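Local coordinates for protein MOR (Lactococcus phage TP901-1, PDB 6TRI) that probably acts as a modulator of repression in the phage's lysis-lysogeny switch, binding a partner protein through a small all-helical fold related to helix-turn-helix domains, at residues Y5-L11 with L39-W45; F24-M28 with K52-L57. All blocks are in the same frame, centred on the assembly; numbering follows the deposited sequence.

Overall arrangement
From the N terminus the chain gives residues 5-11, which lead into helix 8-17, and then residues 24-28 at the end of helix 21-28. Helix 32-39 follows, and the turn behind it returns to the start of the chain: contact 1 closes that loop. Helix 47-57 then packs back on residues 24-28 in contact 2. The segments alternate, so the two closures cross and do not nest. Their centres lie about 14 Å apart on opposite sides of the chain's centre, yet they meet in the core, where Leu10 touches Leu57 and Trp45 touches both Phe24 and Met28. Together they tie what is probably the helix-turn-helix unit, 21-39, to the helices at 8-17 and 47-57.

Contact 1 of 2, residues Y5-L11 with L39-W45; sequences YDYSSLL and LNDKVTW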
loop_
_atom_site.group_PDB
_atom_site.type_symbol
_atom_site.label_atom_id
_atom_site.label_comp_id
_atom_site.label_asym_id
_atom_site.label_seq_id
_atom_site.Cartn_x
_atom_site.Cartn_y
_atom_site.Cartn_z
ATOM N N TYR B 5 -3.930 -9.618 6.026
ATOM C CA TYR B 5 -4.887 -8.884 5.206
ATOM C C TYR B 5 -5.986 -9.798 4.674
ATOM O O TYR B 5 -5.719 -10.897 4.187
ATOM C CB TYR B 5 -4.181 -8.186 4.043
ATOM C CG TYR B 5 -3.077 -7.249 4.473
ATOM C CD1 TYR B 5 -3.362 -5.961 4.912
ATOM C CD2 TYR B 5 -1.747 -7.649 4.436
ATOM C CE1 TYR B 5 -2.353 -5.102 5.308
ATOM C CE2 TYR B 5 -0.732 -6.797 4.828
ATOM C CZ TYR B 5 -1.038 -5.525 5.261
ATOM O OH TYR B 5 -0.026 -4.677 5.651
ATOM N N ASP B 6 -7.223 -9.328 4.777
ATOM C CA ASP B 6 -8.380 -10.055 4.273
ATOM C C ASP B 6 -8.601 -9.715 2.801
ATOM O O ASP B 6 -9.058 -8.619 2.475
ATOM C CB ASP B 6 -9.620 -9.711 5.104
ATOM C CG ASP B 6 -10.747 -10.708 4.922
ATOM O OD1 ASP B 6 -11.331 -11.132 5.942
ATOM O OD2 ASP B 6 -11.056 -11.061 3.765
ATOM N N TYR B 7 -8.274 -10.651 1.914
ATOM C CA TYR B 7 -8.384 -10.403 0.479
ATOM C C TYR B 7 -9.665 -10.958 -0.135
ATOM O O TYR B 7 -9.701 -11.230 -1.334
ATOM C CB TYR B 7 -7.186 -10.999 -0.266
ATOM C CG TYR B 7 -5.844 -10.441 0.144
ATOM C CD1 TYR B 7 -5.512 -9.118 -0.109
ATOM C CD2 TYR B 7 -4.899 -11.248 0.763
ATOM C CE1 TYR B 7 -4.280 -8.608 0.259
ATOM C CE2 TYR B 7 -3.666 -10.748 1.133
ATOM C CZ TYR B 7 -3.361 -9.429 0.879
ATOM O OH TYR B 7 -2.135 -8.933 1.250
ATOM N N SER B 8 -10.707 -11.124 0.675
ATOM C CA SER B 8 -11.973 -11.664 0.184
ATOM C C SER B 8 -12.497 -10.879 -1.011
ATOM O O SER B 8 -12.711 -11.444 -2.082
ATOM C CB SER B 8 -13.027 -11.677 1.292
ATOM O OG SER B 8 -12.719 -12.646 2.279
ATOM N N SER B 9 -12.689 -9.575 -0.823
ATOM C CA SER B 9 -13.196 -8.707 -1.882
ATOM C C SER B 9 -12.316 -8.760 -3.130
ATOM O O SER B 9 -12.821 -8.804 -4.253
ATOM C CB SER B 9 -13.304 -7.264 -1.386
ATOM O OG SER B 9 -14.234 -7.157 -0.324
ATOM N N LEU B 10 -11.002 -8.759 -2.923
ATOM C CA LEU B 10 -10.048 -8.791 -4.027
ATOM C C LEU B 10 -10.193 -10.068 -4.847
ATOM O O LEU B 10 -10.166 -10.030 -6.077
ATOM C CB LEU B 10 -8.616 -8.658 -3.502
ATOM C CG LEU B 10 -7.497 -8.717 -4.546
ATOM C CD1 LEU B 10 -7.685 -7.651 -5.610
ATOM C CD2 LEU B 10 -6.134 -8.575 -3.885
ATOM N N LEU B 11 -10.355 -11.196 -4.162
ATOM C CA LEU B 11 -10.506 -12.483 -4.831
ATOM C C LEU B 11 -11.783 -12.522 -5.658
ATOM O O LEU B 11 -11.863 -13.236 -6.656
ATOM C CB LEU B 11 -10.503 -13.626 -3.812
ATOM C CG LEU B 11 -9.197 -13.819 -3.037
ATOM C CD1 LEU B 11 -9.350 -14.889 -1.968
ATOM C CD2 LEU B 11 -8.058 -14.156 -3.979
ATOM N N LEU B 39 -1.589 -13.508 -2.457
ATOM C CA LEU B 39 -3.007 -13.661 -2.144
ATOM C C LEU B 39 -3.202 -14.492 -0.884
ATOM O O LEU B 39 -4.270 -14.469 -0.273
ATOM C CB LEU B 39 -3.753 -14.301 -3.314
ATOM C CG LEU B 39 -3.820 -13.467 -4.593
ATOM C CD1 LEU B 39 -4.566 -14.217 -5.687
ATOM C CD2 LEU B 39 -4.481 -12.133 -4.312
ATOM N N ASN B 40 -2.166 -15.232 -0.503
ATOM C CA ASN B 40 -2.221 -16.053 0.697
ATOM C C ASN B 40 -1.397 -15.442 1.821
ATOM O O ASN B 40 -1.027 -16.122 2.779
ATOM C CB ASN B 40 -1.751 -17.474 0.390
ATOM C CG ASN B 40 -2.719 -18.221 -0.509
ATOM O OD1 ASN B 40 -3.645 -18.876 -0.031
ATOM N ND2 ASN B 40 -2.519 -18.114 -1.818
ATOM N N ASP B 41 -1.111 -14.151 1.676
ATOM C CA ASP B 41 -0.506 -13.338 2.727
ATOM C C ASP B 41 0.816 -13.898 3.257
ATOM O O ASP B 41 1.135 -13.749 4.437
ATOM C CB ASP B 41 -1.495 -13.167 3.883
ATOM C CG ASP B 41 -1.263 -11.893 4.665
ATOM O OD1 ASP B 41 -1.073 -10.830 4.036
ATOM O OD2 ASP B 41 -1.261 -11.955 5.910
ATOM N N LYS B 42 1.582 -14.545 2.386
ATOM C CA LYS B 42 2.919 -14.998 2.748
ATOM C C LYS B 42 3.954 -13.954 2.340
ATOM O O LYS B 42 4.993 -13.803 2.984
ATOM C CB LYS B 42 3.238 -16.342 2.094
ATOM C CG LYS B 42 2.440 -17.515 2.640
ATOM C CD LYS B 42 2.966 -18.825 2.077
ATOM C CE LYS B 42 2.193 -20.019 2.607
ATOM N NZ LYS B 42 2.735 -21.296 2.065
ATOM N N VAL B 43 3.659 -13.241 1.258
ATOM C CA VAL B 43 4.539 -12.193 0.756
ATOM C C VAL B 43 3.760 -10.900 0.569
ATOM O O VAL B 43 2.691 -10.892 -0.041
ATOM C CB VAL B 43 5.199 -12.592 -0.579
ATOM C CG1 VAL B 43 6.073 -11.465 -1.097
ATOM C CG2 VAL B 43 6.013 -13.863 -0.410
ATOM N N THR B 44 4.300 -9.810 1.103
ATOM C CA THR B 44 3.650 -8.510 1.021
ATOM C C THR B 44 3.566 -8.016 -0.422
ATOM O O THR B 44 4.383 -8.388 -1.264
ATOM C CB THR B 44 4.388 -7.469 1.880
ATOM O OG1 THR B 44 3.708 -6.211 1.802
ATOM C CG2 THR B 44 5.823 -7.298 1.406
ATOM N N TRP B 45 2.564 -7.188 -0.705
ATOM C CA TRP B 45 2.391 -6.603 -2.033
ATOM C C TRP B 45 3.350 -5.438 -2.264
ATOM O O TRP B 45 3.519 -4.582 -1.395
ATOM C CB TRP B 45 0.951 -6.122 -2.229
ATOM C CG TRP B 45 -0.045 -7.218 -2.440
ATOM C CD1 TRP B 45 -0.598 -8.021 -1.485
ATOM C CD2 TRP B 45 -0.621 -7.622 -3.687
ATOM N NE1 TRP B 45 -1.476 -8.906 -2.061
ATOM C CE2 TRP B 45 -1.508 -8.682 -3.412
ATOM C CE3 TRP B 45 -0.471 -7.193 -5.009
ATOM C CZ2 TRP B 45 -2.242 -9.319 -4.411
ATOM C CZ3 TRP B 45 -1.198 -7.826 -5.999
ATOM C CH2 TRP B 45 -2.072 -8.878 -5.695
HETATM O O HOH W 1 -0.226 -10.557 0.903
#
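Tyr5 and Tyr7 lie beside Asp41 and Leu39 with the backbones running in opposite senses, the CA atoms of Tyr5 and Asp41 being 6.7 Å apart. Each side is a helix boundary: a Schellman motif with Asp41, at positive phi, as its C-prime residue ends helix 32-39, while Tyr7, the N-cap residue of helix 8-17, sits within an Asx turn in which Asp6 OD2 accepts from Ser8 N. The carboxylate of Asp41, turned 89° from the ring plane of Tyr5, brings OD1 to the ring edge, 3.3 Å from CD2. Tyr7 CG stands anti to its carbonyl carbon (chi1 -60°), which sends the apolar ring from the helix start toward Leu39 and Trp45 and ends it in a hydroxyl that can take polar partners. CD2 passes 3.4 Å from Leu39 O, and further out the ring lies obliquely against the pyrrole of Trp45, planes at 56°. Its hydroxyl meets a water also hydrogen-bonded to Val43 O. The hydroxyls of Tyr5 and Tyr7 both bond to polar side chains of the chain of another protein, so this corner belongs to a protein interface. On the outer side, the side chains of Leu11 and Leu39 slide past each other in opposite directions, CD2 to CD1 3.9 Å. Inward, Leu10 CD2 sits 3.9 Å from Leu39 CD2 and 4.0 Å from Trp45 CZ2.

Contact 2 of 2, residues F24-M28 with K52-L57; sequences FAIAM and KAVHVL
The ring of Phe24 turns its edge to helix 47-57, with Val56 CG1 and Ala53 CB both near the ring plane, while one face carries Met28 CG from its own helix, 3.5 Å above the plane and offset toward the rim. Leu57 comes in obliquely, its side chain crossing that of Phe24 at about a right angle, and its CD1 is 3.9 Å from Phe24 CE1. With CG anti to the backbone N (chi1 180°), Phe24 swings its ring across to the other helix, where a flat, wholly apolar group can meet three neighbours at once. The ring also touches Ile14 and Val35, so it lies where helices 8-17, 21-28, 32-39 and 47-57 converge.

This is helix-helix packing within a fold of the helix-turn-helix class, in which helix 21-28 is probably the first helix of the motif and helix 47-57 backs it. The axes of the two short segments approach to 10.3 Å at 117°. Alanines keep two of the meeting points slim: Ala53 lets the sulfur of Met28, SD, come within 3.6 Å of its backbone N, and Ala27 CB rests 3.8 Å from Val56 CG1. Bends at chi2 and chi3 fold the flexible Met28 chain back, so that CE ends near Lys52 CB.

On the more exposed flank, Lys52 runs its aliphatic part past the end of helix 21-28, CD lying 3.4 Å from Met28 O. A final bend at chi4 then delivers NZ to Ala27 O, a 2.9 Å hydrogen bond that arrives in the carbonyl plane. A positive charge at this C-terminal helix end would probably be favourable, since the last carbonyl oxygens point beyond the helix end and carry partial negative charge.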
loop_
_atom_site.group_PDB
_atom_site.type_symbol
_atom_site.label_atom_id
_atom_site.label_comp_id
_atom_site.label_asym_id
_atom_site.label_seq_id
_atom_site.Cartn_x
_atom_site.Cartn_y
_atom_site.Cartn_z
ATOM N N PHE B 24 -4.947 -13.943 -13.936
ATOM C CA PHE B 24 -4.617 -12.712 -13.236
ATOM C C PHE B 24 -3.108 -12.500 -13.202
ATOM O O PHE B 24 -2.625 -11.387 -13.413
ATOM C CB PHE B 24 -5.187 -12.736 -11.818
ATOM C CG PHE B 24 -4.880 -11.502 -11.023
ATOM C CD1 PHE B 24 -5.269 -10.255 -11.480
ATOM C CD2 PHE B 24 -4.209 -11.589 -9.815
ATOM C CE1 PHE B 24 -4.989 -9.115 -10.751
ATOM C CE2 PHE B 24 -3.929 -10.452 -9.079
ATOM C CZ PHE B 24 -4.319 -9.214 -9.549
ATOM N N ALA B 25 -2.372 -13.577 -12.945
ATOM C CA ALA B 25 -0.912 -13.535 -12.908
ATOM C C ALA B 25 -0.339 -13.013 -14.221
ATOM O O ALA B 25 0.488 -12.100 -14.228
ATOM C CB ALA B 25 -0.354 -14.912 -12.605
ATOM N N ILE B 26 -0.785 -13.602 -15.326
ATOM C CA ILE B 26 -0.363 -13.184 -16.658
ATOM C C ILE B 26 -0.674 -11.709 -16.907
ATOM O O ILE B 26 0.142 -10.980 -17.472
ATOM C CB ILE B 26 -1.038 -14.036 -17.752
ATOM C CG1 ILE B 26 -0.779 -15.525 -17.506
ATOM C CG2 ILE B 26 -0.552 -13.623 -19.135
ATOM C CD1 ILE B 26 0.686 -15.894 -17.464
ATOM N N ALA B 27 -1.853 -11.273 -16.472
ATOM C CA ALA B 27 -2.276 -9.887 -16.645
ATOM C C ALA B 27 -1.422 -8.932 -15.810
ATOM O O ALA B 27 -1.233 -7.771 -16.176
ATOM C CB ALA B 27 -3.753 -9.736 -16.284
ATOM N N MET B 28 -0.907 -9.431 -14.692
ATOM C CA MET B 28 -0.074 -8.633 -13.800
ATOM C C MET B 28 1.393 -8.657 -14.216
ATOM O O MET B 28 2.192 -7.844 -13.751
ATOM C CB MET B 28 -0.211 -9.138 -12.364
ATOM C CG MET B 28 -1.573 -8.892 -11.754
ATOM S SD MET B 28 -1.745 -7.178 -11.248
ATOM C CE MET B 28 -0.402 -7.071 -10.070
ATOM N N LYS B 52 -0.929 -1.788 -10.451
ATOM C CA LYS B 52 -1.231 -2.539 -11.663
ATOM C C LYS B 52 -2.516 -3.339 -11.483
ATOM O O LYS B 52 -3.310 -3.469 -12.412
ATOM C CB LYS B 52 -0.071 -3.464 -12.036
ATOM C CG LYS B 52 -0.020 -3.811 -13.518
ATOM C CD LYS B 52 1.228 -4.607 -13.868
ATOM C CE LYS B 52 1.307 -4.896 -15.363
ATOM N NZ LYS B 52 -0.034 -5.123 -15.976
ATOM N N ALA B 53 -2.714 -3.864 -10.279
ATOM C CA ALA B 53 -3.938 -4.581 -9.946
ATOM C C ALA B 53 -5.159 -3.676 -10.102
ATOM O O ALA B 53 -6.217 -4.119 -10.547
ATOM C CB ALA B 53 -3.859 -5.130 -8.532
ATOM N N VAL B 54 -5.000 -2.407 -9.738
ATOM C CA VAL B 54 -6.065 -1.420 -9.881
ATOM C C VAL B 54 -6.392 -1.198 -11.351
ATOM O O VAL B 54 -7.559 -1.092 -11.731
ATOM C CB VAL B 54 -5.679 -0.075 -9.228
ATOM C CG1 VAL B 54 -6.726 0.994 -9.527
ATOM C CG2 VAL B 54 -5.505 -0.251 -7.733
ATOM N N HIS B 55 -5.352 -1.138 -12.176
ATOM C CA HIS B 55 -5.510 -0.992 -13.619
ATOM C C HIS B 55 -6.159 -2.225 -14.242
ATOM O O HIS B 55 -7.094 -2.114 -15.037
ATOM C CB HIS B 55 -4.153 -0.733 -14.274
ATOM C CG HIS B 55 -4.197 -0.710 -15.771
ATOM N ND1 HIS B 55 -4.954 0.197 -16.479
ATOM C CD2 HIS B 55 -3.571 -1.480 -16.692
ATOM C CE1 HIS B 55 -4.794 -0.016 -17.775
ATOM N NE2 HIS B 55 -3.960 -1.028 -17.929
ATOM N N VAL B 56 -5.656 -3.399 -13.872
ATOM C CA VAL B 56 -6.110 -4.663 -14.444
ATOM C C VAL B 56 -7.545 -5.005 -14.043
ATOM O O VAL B 56 -8.356 -5.402 -14.882
ATOM C CB VAL B 56 -5.177 -5.822 -14.027
ATOM C CG1 VAL B 56 -5.783 -7.165 -14.401
ATOM C CG2 VAL B 56 -3.806 -5.653 -14.665
ATOM N N LEU B 57 -7.857 -4.842 -12.761
ATOM C CA LEU B 57 -9.180 -5.194 -12.250
ATOM C C LEU B 57 -10.168 -4.034 -12.349
ATOM O O LEU B 57 -11.350 -4.189 -12.032
ATOM C CB LEU B 57 -9.066 -5.669 -10.803
ATOM C CG LEU B 57 -8.207 -6.923 -10.633
ATOM C CD1 LEU B 57 -7.948 -7.199 -9.165
ATOM C CD2 LEU B 57 -8.877 -8.117 -11.300
#